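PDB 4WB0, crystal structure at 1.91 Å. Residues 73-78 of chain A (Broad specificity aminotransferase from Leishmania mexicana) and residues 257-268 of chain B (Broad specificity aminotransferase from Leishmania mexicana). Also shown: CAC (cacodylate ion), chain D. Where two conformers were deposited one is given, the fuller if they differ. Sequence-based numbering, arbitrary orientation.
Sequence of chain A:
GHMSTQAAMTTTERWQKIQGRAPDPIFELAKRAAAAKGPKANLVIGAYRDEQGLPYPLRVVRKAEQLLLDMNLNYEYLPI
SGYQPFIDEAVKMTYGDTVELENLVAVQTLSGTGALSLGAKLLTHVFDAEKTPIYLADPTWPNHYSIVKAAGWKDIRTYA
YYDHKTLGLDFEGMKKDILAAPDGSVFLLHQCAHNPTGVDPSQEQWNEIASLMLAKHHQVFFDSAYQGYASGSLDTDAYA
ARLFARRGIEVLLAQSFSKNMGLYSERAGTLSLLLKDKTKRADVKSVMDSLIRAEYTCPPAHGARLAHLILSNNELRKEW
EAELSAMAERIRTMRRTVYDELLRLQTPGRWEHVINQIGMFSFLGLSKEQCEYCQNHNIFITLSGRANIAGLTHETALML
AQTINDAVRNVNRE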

ATOM      1  N   LEU A  73       8.204 -10.743  17.472  1.00 30.45           N
ATOM      2  CA  LEU A  73       7.915 -11.279  16.186  1.00 30.92           C
ATOM      3  C   LEU A  73       9.022 -10.754  15.240  1.00 33.04           C
ATOM      4  O   LEU A  73       9.754  -9.779  15.563  1.00 36.96           O
ATOM      5  CB  LEU A  73       6.500 -10.893  15.747  1.00 32.82           C
ATOM      6  CG  LEU A  73       5.420 -11.314  16.772  1.00 33.94           C
ATOM      7  CD1 LEU A  73       4.076 -10.987  16.228  1.00 32.03           C
ATOM      8  CD2 LEU A  73       5.440 -12.782  17.096  1.00 36.56           C
ATOM      9  N   ASN A  74       9.173 -11.416  14.112  1.00 28.93           N
ATOM     10  CA  ASN A  74      10.215 -11.080  13.168  1.00 27.46           C
ATOM     11  C   ASN A  74       9.620 -10.086  12.144  1.00 25.72           C
ATOM     12  O   ASN A  74       8.462  -9.655  12.282  1.00 25.71           O
ATOM     13  CB  ASN A  74      10.766 -12.356  12.481  1.00 35.69           C
ATOM     14  CG  ASN A  74       9.673 -13.134  11.665  1.00 47.57           C
ATOM     15  OD1 ASN A  74       8.825 -12.523  10.973  1.00 40.08           O
ATOM     16  ND2 ASN A  74       9.684 -14.507  11.768  1.00 49.88           N
ATOM     17  N   TYR A  75      10.421  -9.720  11.140  1.00 26.41           N
ATOM     18  CA  TYR A  75       9.966  -8.775  10.088  1.00 25.20           C
ATOM     19  C   TYR A  75       9.912  -9.392   8.738  1.00 23.90           C
ATOM     20  O   TYR A  75      10.030  -8.675   7.715  1.00 25.29           O
ATOM     21  CB  TYR A  75      10.883  -7.573  10.004  1.00 29.09           C
ATOM     22  CG  TYR A  75      10.923  -6.800  11.289  1.00 29.83           C
ATOM     23  CD1 TYR A  75       9.957  -5.866  11.589  1.00 31.13           C
ATOM     24  CD2 TYR A  75      11.915  -7.026  12.193  1.00 32.54           C
ATOM     25  CE1 TYR A  75       9.978  -5.144  12.801  1.00 34.84           C
ATOM     26  CE2 TYR A  75      11.956  -6.339  13.417  1.00 35.16           C
ATOM     27  CZ  TYR A  75      10.996  -5.394  13.708  1.00 38.35           C
ATOM     28  OH  TYR A  75      11.063  -4.695  14.912  1.00 40.15           O
ATOM     29  N   GLU A  76       9.721 -10.702   8.692  1.00 22.11           N
ATOM     30  CA  GLU A  76       9.767 -11.412   7.442  1.00 22.87           C
ATOM     31  C   GLU A  76       8.502 -11.034   6.649  1.00 21.99           C
ATOM     32  O   GLU A  76       7.481 -10.662   7.228  1.00 20.83           O
ATOM     33  CB  GLU A  76       9.865 -12.932   7.669  1.00 27.62           C
ATOM     34  CG  GLU A  76      11.135 -13.325   8.383  1.00 28.28           C
ATOM     35  CD  GLU A  76      12.382 -12.891   7.608  1.00 29.54           C
ATOM     36  OE1 GLU A  76      12.489 -13.224   6.408  1.00 29.56           O
ATOM     37  OE2 GLU A  76      13.287 -12.272   8.216  1.00 30.38           O
ATOM     38  N   TYR A  77       8.605 -11.067   5.343  1.00 23.30           N
ATOM     39  CA  TYR A  77       7.430 -10.819   4.508  1.00 24.79           C
ATOM     40  C   TYR A  77       6.184 -11.571   4.993  1.00 26.95           C
ATOM     41  O   TYR A  77       6.241 -12.782   5.166  1.00 25.70           O
ATOM     42  CB  TYR A  77       7.653 -11.292   3.085  1.00 24.52           C
ATOM     43  CG  TYR A  77       8.579 -10.462   2.218  1.00 27.46           C
ATOM     44  CD1 TYR A  77       8.331  -9.106   1.965  1.00 28.13           C
ATOM     45  CD2 TYR A  77       9.684 -11.027   1.650  1.00 29.44           C
ATOM     46  CE1 TYR A  77       9.195  -8.372   1.153  1.00 28.32           C
ATOM     47  CE2 TYR A  77      10.556 -10.297   0.846  1.00 31.45           C
ATOM     48  CZ  TYR A  77      10.285  -8.978   0.592  1.00 30.53           C
ATOM     49  OH  TYR A  77      11.172  -8.267  -0.196  1.00 33.96           O
ATOM     50  N   LEU A  78       5.074 -10.856   5.165  1.00 26.13           N
ATOM     51  CA  LEU A  78       3.777 -11.494   5.161  1.00 27.10           C
ATOM     52  C   LEU A  78       3.454 -12.174   3.825  1.00 26.12           C
ATOM     53  O   LEU A  78       4.022 -11.833   2.742  1.00 23.20           O
ATOM     54  CB  LEU A  78       2.674 -10.460   5.497  1.00 26.99           C
ATOM     55  CG  LEU A  78       2.754  -9.820   6.888  1.00 26.68           C
ATOM     56  CD1 LEU A  78       1.644  -8.778   7.030  1.00 24.19           C
ATOM     57  CD2 LEU A  78       2.602 -10.855   7.982  1.00 26.59           C
TER
ATOM     58  N   PHE B 257      13.928  -0.478   1.668  1.00 27.14           N
ATOM     59  CA  PHE B 257      14.629  -0.827   2.924  1.00 27.81           C
ATOM     60  C   PHE B 257      14.346  -2.255   3.430  1.00 27.17           C
ATOM     61  O   PHE B 257      14.661  -2.612   4.584  1.00 27.53           O
ATOM     62  CB  PHE B 257      14.283   0.207   4.007  1.00 25.54           C
ATOM     63  CG  PHE B 257      14.880   1.576   3.702  1.00 27.37           C
ATOM     64  CD1 PHE B 257      16.180   1.899   4.109  1.00 27.13           C
ATOM     65  CD2 PHE B 257      14.197   2.477   2.902  1.00 26.27           C
ATOM     66  CE1 PHE B 257      16.731   3.113   3.775  1.00 28.59           C
ATOM     67  CE2 PHE B 257      14.765   3.668   2.544  1.00 28.42           C
ATOM     68  CZ  PHE B 257      16.035   3.997   2.986  1.00 29.73           C
ATOM     69  N   SER B 258      13.765  -3.085   2.561  1.00 23.88           N
ATOM     70  CA  SER B 258      13.433  -4.424   2.974  1.00 24.82           C
ATOM     71  C   SER B 258      14.669  -5.254   3.302  1.00 25.09           C
ATOM     72  O   SER B 258      14.682  -5.926   4.338  1.00 26.69           O
ATOM     73  CB  SER B 258      12.588  -5.122   1.913  1.00 24.84           C
ATOM     74  OG  SER B 258      11.313  -4.493   1.867  1.00 23.75           O
ATOM     75  N   LYS B 259      15.694  -5.219   2.455  0.68 25.67           N
ATOM     76  CA  LYS B 259      16.853  -6.088   2.677  0.68 26.68           C
ATOM     77  C   LYS B 259      17.900  -5.390   3.540  0.68 28.21           C
ATOM     78  O   LYS B 259      18.401  -6.012   4.466  0.68 29.10           O
ATOM     79  CB  LYS B 259      17.504  -6.555   1.362  0.68 31.67           C
ATOM     80  CG  LYS B 259      16.638  -7.522   0.547  0.68 33.74           C
ATOM     81  CD  LYS B 259      15.592  -6.771  -0.231  0.68 33.33           C
ATOM     82  CE  LYS B 259      14.612  -7.705  -0.997  0.68 36.03           C
ATOM     83  NZ  LYS B 259      13.749  -6.871  -1.922  0.68 35.06           N
ATOM     84  N   ASN B 260      18.261  -4.146   3.222  1.00 27.65           N
ATOM     85  CA  ASN B 260      19.387  -3.504   3.906  1.00 32.72           C
ATOM     86  C   ASN B 260      19.048  -3.124   5.371  1.00 27.02           C
ATOM     87  O   ASN B 260      19.961  -3.022   6.175  1.00 29.06           O
ATOM     88  CB  ASN B 260      19.952  -2.290   3.101  1.00 26.63           C
ATOM     89  CG  ASN B 260      18.964  -1.186   2.914  1.00 31.54           C
ATOM     90  OD1 ASN B 260      17.888  -1.168   3.532  1.00 32.17           O
ATOM     91  ND2 ASN B 260      19.318  -0.229   2.054  1.00 32.12           N
ATOM     92  N   MET B 261      17.771  -2.985   5.735  1.00 26.44           N
ATOM     93  CA  MET B 261      17.371  -2.906   7.178  1.00 24.68           C
ATOM     94  C   MET B 261      16.528  -4.085   7.674  1.00 26.12           C
ATOM     95  O   MET B 261      16.085  -4.090   8.821  1.00 25.19           O
ATOM     96  CB  MET B 261      16.608  -1.615   7.448  1.00 30.16           C
ATOM     97  CG  MET B 261      17.455  -0.403   7.439  1.00 32.28           C
ATOM     98  SD  MET B 261      16.518   1.082   7.859  1.00 30.69           S
ATOM     99  CE  MET B 261      17.818   2.312   7.760  1.00 61.46           C
ATOM    100  N   GLY B 262      16.302  -5.106   6.841  1.00 27.31           N
ATOM    101  CA  GLY B 262      15.502  -6.240   7.280  1.00 27.38           C
ATOM    102  C   GLY B 262      14.029  -5.907   7.533  1.00 25.98           C
ATOM    103  O   GLY B 262      13.344  -6.644   8.259  1.00 27.09           O
ATOM    104  N   LEU B 263      13.545  -4.822   6.933  1.00 23.75           N
ATOM    105  CA  LEU B 263      12.188  -4.351   7.188  1.00 23.73           C
ATOM    106  C   LEU B 263      11.188  -4.860   6.155  1.00 24.52           C
ATOM    107  O   LEU B 263      10.283  -4.124   5.729  1.00 24.22           O
ATOM    108  CB  LEU B 263      12.127  -2.815   7.230  1.00 24.06           C
ATOM    109  CG  LEU B 263      12.856  -2.236   8.423  1.00 28.92           C
ATOM    110  CD1 LEU B 263      12.925  -0.727   8.369  1.00 30.41           C
ATOM    111  CD2 LEU B 263      12.227  -2.640   9.737  1.00 30.21           C
ATOM    112  N   TYR B 264      11.300  -6.136   5.837  1.00 23.31           N
ATOM    113  CA  TYR B 264      10.504  -6.719   4.758  1.00 22.99           C
ATOM    114  C   TYR B 264       9.015  -6.455   4.986  1.00 23.11           C
ATOM    115  O   TYR B 264       8.290  -6.044   4.089  1.00 24.30           O
ATOM    116  CB  TYR B 264      10.755  -8.223   4.668  1.00 22.38           C
ATOM    117  CG  TYR B 264      12.198  -8.634   4.490  1.00 24.52           C
ATOM    118  CD1 TYR B 264      13.013  -8.872   5.583  1.00 23.86           C
ATOM    119  CD2 TYR B 264      12.727  -8.814   3.208  1.00 27.38           C
ATOM    120  CE1 TYR B 264      14.360  -9.261   5.422  1.00 26.45           C
ATOM    121  CE2 TYR B 264      14.098  -9.218   3.025  1.00 28.77           C
ATOM    122  CZ  TYR B 264      14.902  -9.429   4.149  1.00 30.49           C
ATOM    123  OH  TYR B 264      16.259  -9.804   3.987  1.00 32.52           O
ATOM    124  N   SER B 265       8.594  -6.702   6.217  1.00 23.07           N
ATOM    125  CA  SER B 265       7.184  -6.624   6.618  1.00 24.19           C
ATOM    126  C   SER B 265       6.600  -5.240   6.816  1.00 23.25           C
ATOM    127  O   SER B 265       5.368  -5.107   6.905  1.00 22.60           O
ATOM    128  CB  SER B 265       6.984  -7.408   7.922  1.00 23.13           C
ATOM    129  OG  SER B 265       7.667  -6.791   8.998  1.00 26.96           O
ATOM    130  N   GLU B 266       7.438  -4.222   6.937  1.00 24.34           N
ATOM    131  CA  GLU B 266       6.944  -2.884   7.243  1.00 25.29           C
ATOM    132  C   GLU B 266       6.837  -1.977   5.995  1.00 26.42           C
ATOM    133  O   GLU B 266       6.226  -0.934   6.040  1.00 25.45           O
ATOM    134  CB  GLU B 266       7.817  -2.260   8.314  1.00 27.04           C
ATOM    135  CG  GLU B 266       7.832  -3.014   9.637  1.00 31.13           C
ATOM    136  CD  GLU B 266       6.464  -3.587  10.032  1.00 33.75           C
ATOM    137  OE1 GLU B 266       5.435  -2.856   9.932  1.00 34.41           O
ATOM    138  OE2 GLU B 266       6.405  -4.817  10.342  1.00 30.68           O
ATOM    139  N   ARG B 267       7.373  -2.418   4.874  1.00 28.45           N
ATOM    140  CA  ARG B 267       7.160  -1.771   3.579  1.00 27.37           C
ATOM    141  C   ARG B 267       7.588  -0.299   3.487  1.00 30.05           C
ATOM    142  O   ARG B 267       6.768   0.561   3.220  1.00 29.82           O
ATOM    143  CB  ARG B 267       5.677  -1.845   3.192  1.00 26.12           C
ATOM    144  CG  ARG B 267       4.958  -3.116   3.636  1.00 22.49           C
ATOM    145  CD  ARG B 267       5.530  -4.420   3.015  1.00 23.77           C
ATOM    146  NE  ARG B 267       5.626  -4.406   1.565  1.00 24.37           N
ATOM    147  CZ  ARG B 267       6.720  -4.620   0.841  1.00 25.97           C
ATOM    148  NH1 ARG B 267       7.894  -4.899   1.416  1.00 27.26           N
ATOM    149  NH2 ARG B 267       6.646  -4.535  -0.502  1.00 26.40           N
ATOM    150  N   ALA B 268       8.857  -0.028   3.678  1.00 26.47           N
ATOM    151  CA  ALA B 268       9.387   1.321   3.613  1.00 27.28           C
ATOM    152  C   ALA B 268      10.273   1.514   2.369  1.00 27.25           C
ATOM    153  O   ALA B 268      11.226   0.736   2.152  1.00 24.34           O
ATOM    154  CB  ALA B 268      10.185   1.621   4.906  1.00 28.17           C
TER
HETATM  155 AS   CAC D 501      10.208  -5.037  -1.805  0.92 49.45          AS
HETATM  156  O1  CAC D 501       8.751  -4.217  -2.336  0.92 26.81           O
HETATM  157  O2  CAC D 501      10.145  -5.439  -0.099  0.92 29.46           O
HETATM  158  C1  CAC D 501      10.259  -6.758  -2.732  0.92110.41           C
HETATM  159  C2  CAC D 501      11.721  -4.014  -2.517  0.92 63.22           C

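Two tyrosines of chain A, Tyr A75 and Tyr A77, supply most of chain A's share of the contact, and together the two stretches bury 478 Å², both sides summed. The backbone anchor is a hydrogen bond from Ser B265 N to Tyr A75 O, 2.9 Å with an N-H...O angle of 137°.

Tyr A75 points its CA-to-CB bond toward chain B. Its m rotamer (chi1 -61°) lays the ring beside Gly B262, Leu B263, Ser B265 and Glu B266, with Ser B265 OG and Glu B266 OE2 at the ring edge. Ser B265, at chi1 66° (p), turns its hydroxyl back to Glu B266, donating from OG to OE2 over 2.7 Å; the polar group is thus satisfied although the residue is buried. Gly B262 O comes within 3.2 Å of Tyr A75 CB, and the positive phi of Gly B262 (67°) by itself favours glycine.

Tyr A77 starts sideways, yet chi1 of -73° (m) brings its ring end to chain B. Tyr B264, also m (-56°), presents its ring edge to the Tyr A77 face: centroids are 5.1 Å apart, planes at 67°. Tyr B264 CB sits 3.8 Å from the Tyr A77 ring centroid, only 14° off the normal, a CH-pi contact.

Beyond the ring, the Tyr A77 hydroxyl donates from OH to CAC O2 (3.0 Å) and weakly accepts from Lys B259 NZ (3.4 Å). The cacodylate, probably from the crystallisation liquor, bridges both chains: Ser B258 OG donates to CAC O2 at a very short 2.5 Å. The folded m, m, m side chain of Arg B267 sets its guanidinium against the ion, NH1 to CAC O2 and NH2 to CAC O1, each 2.8 Å. Arg B267 NH1 also donates to Tyr B264 O (2.9 Å, 149°), tying the arginine to the backbone of the tyrosine whose edge meets Tyr A77.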